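Local coordinates for protein glutathione synthetase-like effector 30 (Gpa-GSS30-apo) (Globodera pallida, PDB 5OET) that serves as an effector of a plant-parasitic nematode and is related to the ligase that joins gamma-glutamylcysteine to glycine at the expense of ATP, at residues F101-D106 with I377-T382; Q264-L269 with I277-I282; G359-F364 with H372-I377. All coordinates share one frame; numbering follows the deposited sequence.

Interaction 1. Residues F101-D106 with I377-T382; sequences FQQAVD and IRKVQT
The carboxamide of Gln-103 meets Lys-379 and Val-380 through its nitrogen: NE2 lies 3.7 Å from CG1 of Val-380 and 3.9 Å from CB of Lys-379. A second flat group, the ring of Phe-101, carries Val-105 on one face, with the CG2 methyl 3.6 Å above the plane and offset toward the rim; this methyl-on-ring packing lies within helix 98-119. Gln-103 has CG anti to its backbone N (chi1 -164°) and an extended chain beyond, which carries the amide across to the other segment. There it runs past Val-380 in the opposite direction and crosses Lys-379 at roughly a right angle. Lys-379 contributes its beta carbon, while the rest of its chain leads away with the amine. The contact is therefore a light one, an amide nitrogen laid against aliphatic carbon. Arg-378 NH1 donates to Gln-381 OE1 at 2.8 Å (N-H...O 148°), arriving in the carbonyl plane on a lone pair, although OE1 sits 19° out of the guanidinium plane. Arg-378 also forms a salt bridge with Glu-362, and Gln-381 NE2 bonds to the carbonyl of Phe-355, so 378-381 is tied to the loop before the helix. Strand 179-188 touches both partners: Leu-181 meets Gln-103, Ala-104 and Val-380, and the backbone of Val-380 is hydrogen-bonded to Gln-183. Farther along helix 98-119, Val-107, Ala-110 and Leu-114 receive Ile-377, while Phe-101, Ala-104 and Val-105 rest on strand 469-484.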
# COMPACT_ATOMS: atom_id res chain seq x y z
N PHE A 101 23.98 -10.15 13.64
CA PHE A 101 22.81 -10.43 12.84
C PHE A 101 22.87 -11.85 12.32
O PHE A 101 21.88 -12.57 12.38
CB PHE A 101 22.71 -9.46 11.67
CG PHE A 101 21.59 -9.77 10.73
CD1 PHE A 101 20.33 -9.22 10.93
CD2 PHE A 101 21.79 -10.61 9.62
CE1 PHE A 101 19.29 -9.49 10.04
CE2 PHE A 101 20.75 -10.89 8.74
CZ PHE A 101 19.50 -10.32 8.96
N GLN A 102 24.01 -12.26 11.81
CA GLN A 102 24.17 -13.63 11.35
C GLN A 102 24.05 -14.61 12.53
O GLN A 102 23.43 -15.64 12.42
CB GLN A 102 25.50 -13.81 10.59
CG GLN A 102 25.53 -14.95 9.58
CD GLN A 102 24.31 -14.96 8.65
OE1 GLN A 102 23.71 -16.01 8.42
NE2 GLN A 102 23.90 -13.77 8.17
N GLN A 103 24.59 -14.25 13.69
CA GLN A 103 24.45 -15.05 14.89
C GLN A 103 22.98 -15.22 15.29
O GLN A 103 22.57 -16.33 15.69
CB GLN A 103 25.25 -14.42 16.04
CG GLN A 103 25.52 -15.32 17.23
CD GLN A 103 26.07 -14.56 18.43
OE1 GLN A 103 26.68 -13.49 18.30
NE2 GLN A 103 25.86 -15.13 19.62
N ALA A 104 22.17 -14.16 15.17
CA ALA A 104 20.74 -14.25 15.47
C ALA A 104 19.93 -15.07 14.45
O ALA A 104 19.06 -15.88 14.80
CB ALA A 104 20.13 -12.86 15.58
N VAL A 105 20.21 -14.84 13.17
CA VAL A 105 19.60 -15.60 12.10
C VAL A 105 19.93 -17.08 12.23
O VAL A 105 19.05 -17.89 12.10
CB VAL A 105 20.03 -15.06 10.72
CG1 VAL A 105 19.73 -16.06 9.60
CG2 VAL A 105 19.33 -13.73 10.46
N ASP A 106 21.20 -17.40 12.51
CA ASP A 106 21.66 -18.80 12.55
C ASP A 106 21.07 -19.63 13.70
O ASP A 106 20.92 -20.84 13.56
CB ASP A 106 23.20 -18.87 12.64
CG ASP A 106 23.90 -18.46 11.33
OD1 ASP A 106 23.28 -18.62 10.24
OD2 ASP A 106 25.07 -17.98 11.40
N ILE A 377 22.58 -21.43 21.56
CA ILE A 377 21.56 -20.87 22.45
C ILE A 377 22.15 -20.30 23.74
O ILE A 377 21.75 -19.22 24.16
CB ILE A 377 20.46 -21.90 22.81
CG1 ILE A 377 19.63 -22.21 21.57
CG2 ILE A 377 19.54 -21.38 23.90
CD1 ILE A 377 18.62 -23.32 21.77
N ARG A 378 23.09 -21.00 24.38
CA ARG A 378 23.70 -20.49 25.60
C ARG A 378 24.40 -19.16 25.38
O ARG A 378 24.32 -18.31 26.25
CB ARG A 378 24.65 -21.49 26.24
CG ARG A 378 23.99 -22.75 26.79
CD ARG A 378 23.05 -22.47 27.93
NE ARG A 378 22.59 -23.66 28.63
CZ ARG A 378 21.71 -23.64 29.64
NH1 ARG A 378 21.17 -22.50 30.06
NH2 ARG A 378 21.35 -24.78 30.23
N LYS A 379 25.07 -18.99 24.24
CA LYS A 379 25.77 -17.71 23.90
C LYS A 379 24.88 -16.45 23.99
O LYS A 379 25.36 -15.39 24.42
CB LYS A 379 26.38 -17.77 22.50
CG LYS A 379 27.87 -18.05 22.42
CD LYS A 379 28.25 -18.55 21.01
CE LYS A 379 29.68 -18.19 20.57
NZ LYS A 379 30.76 -18.87 21.36
N VAL A 380 23.61 -16.56 23.59
CA VAL A 380 22.68 -15.40 23.57
C VAL A 380 21.81 -15.22 24.84
O VAL A 380 21.11 -14.22 24.95
CB VAL A 380 21.74 -15.43 22.33
CG1 VAL A 380 22.53 -15.68 21.05
CG2 VAL A 380 20.64 -16.48 22.47
N GLN A 381 21.86 -16.17 25.77
CA GLN A 381 21.07 -16.10 27.01
C GLN A 381 21.62 -15.06 27.97
O GLN A 381 22.78 -14.68 27.86
CB GLN A 381 21.03 -17.45 27.73
CG GLN A 381 20.03 -18.44 27.17
CD GLN A 381 19.94 -19.72 27.98
OE1 GLN A 381 20.92 -20.15 28.57
NE2 GLN A 381 18.76 -20.33 28.03
N THR A 382 20.79 -14.59 28.90
CA THR A 382 21.23 -13.70 29.97
C THR A 382 20.85 -14.35 31.27
O THR A 382 19.67 -14.48 31.57
CB THR A 382 20.57 -12.31 29.88
OG1 THR A 382 20.60 -11.83 28.53
CG2 THR A 382 21.28 -11.31 30.79

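Interaction 2. Residues Q264-L269 with I277-I282; sequences QITHQL and IKCRFI
Apolar packing carries this contact, and Cys-279 is at its middle: SG lies 3.5 Å from CD2 of Leu-269 and 3.9 Å from CG2 of Thr-266. The sulfur thus faces two helix side chains one turn apart, Thr-266 and Leu-269. Leu-269 gets there with CG anti to its backbone N (chi1 -173°), sending a methyl toward the strand. The CG2 of Thr-266 also makes an aromatic contact. That methyl sits at the edge of the Phe-281 ring, in the ring plane, at 3.9 Å from CE1 and at a like distance from CZ; the two side chains arrive from opposite directions. The same ring also stacks with Phe-249 and makes a cation-pi contact with Arg-263. The polar component is local to the helix. With chi1 at 67°, the hydroxyl of Thr-266 is set between its backbone N and carbonyl carbon, and OG1 bonds to the carbonyl oxygen of Arg-263, which satisfies the group while the methyl is turned to the strand. The helix and strand segments run nearly antiparallel, at 170°, with axes 10.8 Å apart at closest approach, and the CA atoms of Thr-266 and Cys-279 are 7.5 Å apart. This is the second half of a beta-alpha-beta unit, in which helix 259-270 connects strand 246-251 to its parallel neighbour 279-283 and packs on the sheet, Thr-266 also touching Phe-249. Helix 225-240 borders the same layer through Leu-233, Tyr-234 and Trp-237, while His-267 meets Trp-57 of the second subunit edge-to-face.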
# COMPACT_ATOMS: atom_id res chain seq x y z
N GLN A 264 -2.51 -9.11 4.19
CA GLN A 264 -1.28 -9.13 3.39
C GLN A 264 -0.66 -10.49 3.32
O GLN A 264 -0.00 -10.80 2.33
CB GLN A 264 -0.26 -8.09 3.91
CG GLN A 264 -0.63 -6.67 3.54
CD GLN A 264 -0.00 -5.61 4.41
OE1 GLN A 264 -0.40 -4.45 4.35
NE2 GLN A 264 0.99 -5.98 5.20
N ILE A 265 -0.86 -11.30 4.35
CA ILE A 265 -0.43 -12.71 4.30
C ILE A 265 -1.19 -13.41 3.19
O ILE A 265 -0.58 -14.12 2.40
CB ILE A 265 -0.59 -13.45 5.66
CG1 ILE A 265 0.42 -12.90 6.66
CG2 ILE A 265 -0.30 -14.92 5.51
CD1 ILE A 265 0.06 -13.13 8.10
N THR A 266 -2.51 -13.17 3.10
CA THR A 266 -3.35 -13.81 2.11
C THR A 266 -3.03 -13.36 0.70
O THR A 266 -3.23 -14.11 -0.24
CB THR A 266 -4.87 -13.58 2.33
OG1 THR A 266 -5.19 -12.20 2.12
CG2 THR A 266 -5.29 -14.02 3.73
N HIS A 267 -2.54 -12.13 0.54
CA HIS A 267 -2.13 -11.66 -0.79
C HIS A 267 -0.94 -12.48 -1.27
O HIS A 267 -0.83 -12.76 -2.45
CB HIS A 267 -1.82 -10.17 -0.84
CG HIS A 267 -2.92 -9.30 -0.32
ND1 HIS A 267 -2.68 -8.04 0.21
CD2 HIS A 267 -4.25 -9.51 -0.21
CE1 HIS A 267 -3.83 -7.52 0.61
NE2 HIS A 267 -4.79 -8.39 0.37
N GLN A 268 -0.08 -12.90 -0.35
CA GLN A 268 1.01 -13.82 -0.70
C GLN A 268 0.56 -15.26 -0.92
O GLN A 268 1.08 -15.95 -1.79
CB GLN A 268 2.14 -13.75 0.33
CG GLN A 268 2.93 -12.45 0.30
CD GLN A 268 3.55 -12.18 -1.05
OE1 GLN A 268 4.26 -13.03 -1.60
NE2 GLN A 268 3.24 -11.03 -1.62
N LEU A 269 -0.39 -15.73 -0.11
CA LEU A 269 -0.93 -17.10 -0.22
C LEU A 269 -1.57 -17.36 -1.59
O LEU A 269 -1.39 -18.43 -2.15
CB LEU A 269 -1.94 -17.35 0.89
CG LEU A 269 -2.51 -18.76 1.07
CD1 LEU A 269 -1.41 -19.77 1.31
CD2 LEU A 269 -3.49 -18.79 2.24
N ILE A 277 -7.14 -21.22 -2.23
CA ILE A 277 -7.54 -21.61 -0.87
C ILE A 277 -8.39 -20.51 -0.23
O ILE A 277 -7.97 -19.37 -0.18
CB ILE A 277 -6.34 -21.90 0.02
CG1 ILE A 277 -5.59 -23.11 -0.51
CG2 ILE A 277 -6.78 -22.15 1.47
CD1 ILE A 277 -4.21 -23.27 0.08
N LYS A 278 -9.57 -20.86 0.25
CA LYS A 278 -10.45 -19.87 0.85
C LYS A 278 -9.95 -19.58 2.26
O LYS A 278 -9.65 -20.49 3.03
CB LYS A 278 -11.91 -20.33 0.86
CG LYS A 278 -12.54 -20.46 -0.53
CD LYS A 278 -13.78 -21.37 -0.51
CE LYS A 278 -13.42 -22.86 -0.45
NZ LYS A 278 -14.57 -23.77 -0.12
N CYS A 279 -9.82 -18.30 2.54
CA CYS A 279 -9.45 -17.80 3.83
C CYS A 279 -10.68 -17.05 4.33
O CYS A 279 -11.18 -16.19 3.62
CB CYS A 279 -8.26 -16.84 3.69
SG CYS A 279 -6.72 -17.65 3.16
N ARG A 280 -11.16 -17.36 5.52
CA ARG A 280 -12.37 -16.75 6.01
C ARG A 280 -12.09 -15.88 7.21
O ARG A 280 -11.56 -16.35 8.20
CB ARG A 280 -13.40 -17.84 6.31
CG ARG A 280 -13.73 -18.69 5.10
CD ARG A 280 -14.57 -17.93 4.07
NE ARG A 280 -15.88 -18.59 3.94
CZ ARG A 280 -17.04 -18.17 4.45
NH1 ARG A 280 -17.16 -17.02 5.11
NH2 ARG A 280 -18.12 -18.91 4.28
N PHE A 281 -12.40 -14.59 7.10
CA PHE A 281 -12.12 -13.61 8.16
C PHE A 281 -13.33 -13.43 9.05
O PHE A 281 -14.35 -12.94 8.59
CB PHE A 281 -11.70 -12.28 7.57
CG PHE A 281 -10.28 -12.26 7.14
CD1 PHE A 281 -9.85 -13.09 6.11
CD2 PHE A 281 -9.35 -11.46 7.80
CE1 PHE A 281 -8.54 -13.10 5.72
CE2 PHE A 281 -8.03 -11.47 7.41
CZ PHE A 281 -7.62 -12.29 6.36
N ILE A 282 -13.17 -13.82 10.31
CA ILE A 282 -14.25 -13.80 11.29
C ILE A 282 -13.73 -13.12 12.58
O ILE A 282 -12.56 -13.31 12.93
CB ILE A 282 -14.78 -15.26 11.52
CG1 ILE A 282 -16.22 -15.26 11.98
CG2 ILE A 282 -13.93 -16.06 12.52
CD1 ILE A 282 -16.75 -16.65 12.24

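Interaction 3. Residues G359-F364 with H372-I377; sequences GMVEKF and HMAEAI
Part of the long loop between helices 349-354 and 373-380 packs on the start of the latter, setting Val-361 against the helix side formed by Ala-374 and Ile-377; residues 366-371, between the two segments, are not modelled. The two methyls of Val-361 divide the work. CG1 approaches Ala-374, lying 4.0 Å from its CB and equally near its CA, so this branch meets the helix backbone as well as the side chain. CG2 turns to the next helical turn and sits 4.1 Å from CG2 of Ile-377. With CG1 anti to the backbone N (chi1 173°), Val-361 spreads its fork along the helix, one prong for each residue of the i, i+3 pair. Ile-377 answers with its beta-branch methyl: a chi1 of -69° sets CG1 beside the backbone N and leaves CG2 anti to it. The two side chains cross obliquely. The loop itself is coiled: Lys-363 N bonds to Gly-359 O at 3.0 Å, and Phe-364 N bonds to Val-361 O over a brief 3-10 turn at 362-363. On the helix side, Ile-377 N is bonded to Met-373 O at 3.1 Å. Helix 98-119 packs nearby, Ala-110 touching Met-373, Val-107 touching Ala-376 and Leu-114 touching Phe-364. Met-360 and Lys-363 touch Phe-124 of helix 122-127, and Phe-364 meets it edge-to-face.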
# COMPACT_ATOMS: atom_id res chain seq x y z
N GLY A 359 21.85 -27.13 32.44
CA GLY A 359 21.19 -28.37 31.99
C GLY A 359 19.86 -28.23 31.26
O GLY A 359 19.50 -29.08 30.46
N MET A 360 19.12 -27.15 31.52
CA MET A 360 17.73 -27.05 31.07
C MET A 360 17.56 -26.95 29.55
O MET A 360 16.55 -27.38 29.03
CB MET A 360 17.04 -25.88 31.76
CG MET A 360 16.89 -26.06 33.26
SD MET A 360 15.59 -27.21 33.73
CE MET A 360 15.99 -27.39 35.48
N VAL A 361 18.54 -26.39 28.86
CA VAL A 361 18.57 -26.40 27.38
C VAL A 361 19.08 -27.75 26.89
O VAL A 361 18.49 -28.36 26.00
CB VAL A 361 19.46 -25.28 26.79
CG1 VAL A 361 19.60 -25.41 25.29
CG2 VAL A 361 18.91 -23.90 27.13
N GLU A 362 20.18 -28.21 27.49
CA GLU A 362 20.87 -29.45 27.07
C GLU A 362 19.91 -30.64 27.02
O GLU A 362 20.05 -31.52 26.17
CB GLU A 362 22.06 -29.73 28.00
CG GLU A 362 23.31 -28.87 27.75
CD GLU A 362 23.21 -27.42 28.24
OE1 GLU A 362 24.13 -26.61 27.94
OE2 GLU A 362 22.21 -27.07 28.92
N LYS A 363 18.93 -30.64 27.92
CA LYS A 363 17.88 -31.65 28.04
C LYS A 363 17.14 -31.96 26.73
O LYS A 363 16.76 -33.10 26.50
CB LYS A 363 16.87 -31.19 29.12
CG LYS A 363 15.74 -32.14 29.47
CD LYS A 363 14.67 -31.43 30.29
CE LYS A 363 13.71 -32.37 31.01
NZ LYS A 363 12.77 -33.05 30.08
N PHE A 364 16.94 -30.96 25.87
CA PHE A 364 16.20 -31.14 24.62
C PHE A 364 17.08 -31.31 23.37
O PHE A 364 16.57 -31.21 22.26
CB PHE A 364 15.25 -29.95 24.43
CG PHE A 364 14.27 -29.79 25.56
CD1 PHE A 364 13.09 -30.52 25.58
CD2 PHE A 364 14.55 -28.94 26.62
CE1 PHE A 364 12.19 -30.40 26.63
CE2 PHE A 364 13.67 -28.81 27.68
CZ PHE A 364 12.48 -29.54 27.68
N HIS A 372 26.92 -27.30 18.03
CA HIS A 372 25.74 -27.79 18.68
C HIS A 372 24.78 -26.62 18.84
O HIS A 372 25.18 -25.51 19.11
CB HIS A 372 26.05 -28.40 20.05
CG HIS A 372 25.24 -29.63 20.38
ND1 HIS A 372 25.75 -30.63 21.18
CD2 HIS A 372 23.99 -30.03 20.02
CE1 HIS A 372 24.84 -31.59 21.31
NE2 HIS A 372 23.77 -31.25 20.61
N MET A 373 23.51 -26.94 18.69
CA MET A 373 22.41 -26.02 18.83
C MET A 373 22.29 -25.49 20.27
O MET A 373 22.00 -24.31 20.48
CB MET A 373 21.13 -26.72 18.36
CG MET A 373 21.24 -27.29 16.94
SD MET A 373 19.77 -27.37 15.88
CE MET A 373 20.31 -28.73 14.83
N ALA A 374 22.53 -26.34 21.25
CA ALA A 374 22.50 -25.94 22.66
C ALA A 374 23.50 -24.83 23.03
O ALA A 374 23.15 -23.93 23.78
CB ALA A 374 22.72 -27.14 23.58
N GLU A 375 24.73 -24.91 22.52
CA GLU A 375 25.79 -23.92 22.85
C GLU A 375 25.52 -22.57 22.20
O GLU A 375 25.67 -21.53 22.84
CB GLU A 375 27.17 -24.44 22.47
CG GLU A 375 27.58 -25.67 23.27
CD GLU A 375 29.06 -26.03 23.14
OE1 GLU A 375 29.74 -25.51 22.21
OE2 GLU A 375 29.56 -26.85 23.97
N ALA A 376 25.12 -22.60 20.94
CA ALA A 376 24.60 -21.43 20.22
C ALA A 376 23.54 -20.69 21.01
O ALA A 376 23.60 -19.47 21.10
CB ALA A 376 24.03 -21.83 18.87
N ILE A 377 22.58 -21.43 21.56
CA ILE A 377 21.56 -20.87 22.45
C ILE A 377 22.15 -20.30 23.74
O ILE A 377 21.75 -19.22 24.16
CB ILE A 377 20.46 -21.90 22.81
CG1 ILE A 377 19.63 -22.21 21.57
CG2 ILE A 377 19.54 -21.38 23.90
CD1 ILE A 377 18.62 -23.32 21.77

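In the fold
Interactions 1 and 3 both hold helix 373-380 and share Ile-377, their centres about 12 Å apart. Interaction 3 is buried and wholly aliphatic, pinning the helix start to its preceding loop; interaction 1, around 379-380, is partly exposed and sets an amide against aliphatic carbon. The salt bridge of Arg-378 with Glu-362 joins the two. Interaction 2 lies on the opposite side of the chain's centre, about 33 Å from interaction 1 and 37 Å from interaction 3, centre to centre. It is partly buried, mixes sulfur, methyl and aromatic edge, and binds a helix to a sheet beside the second subunit.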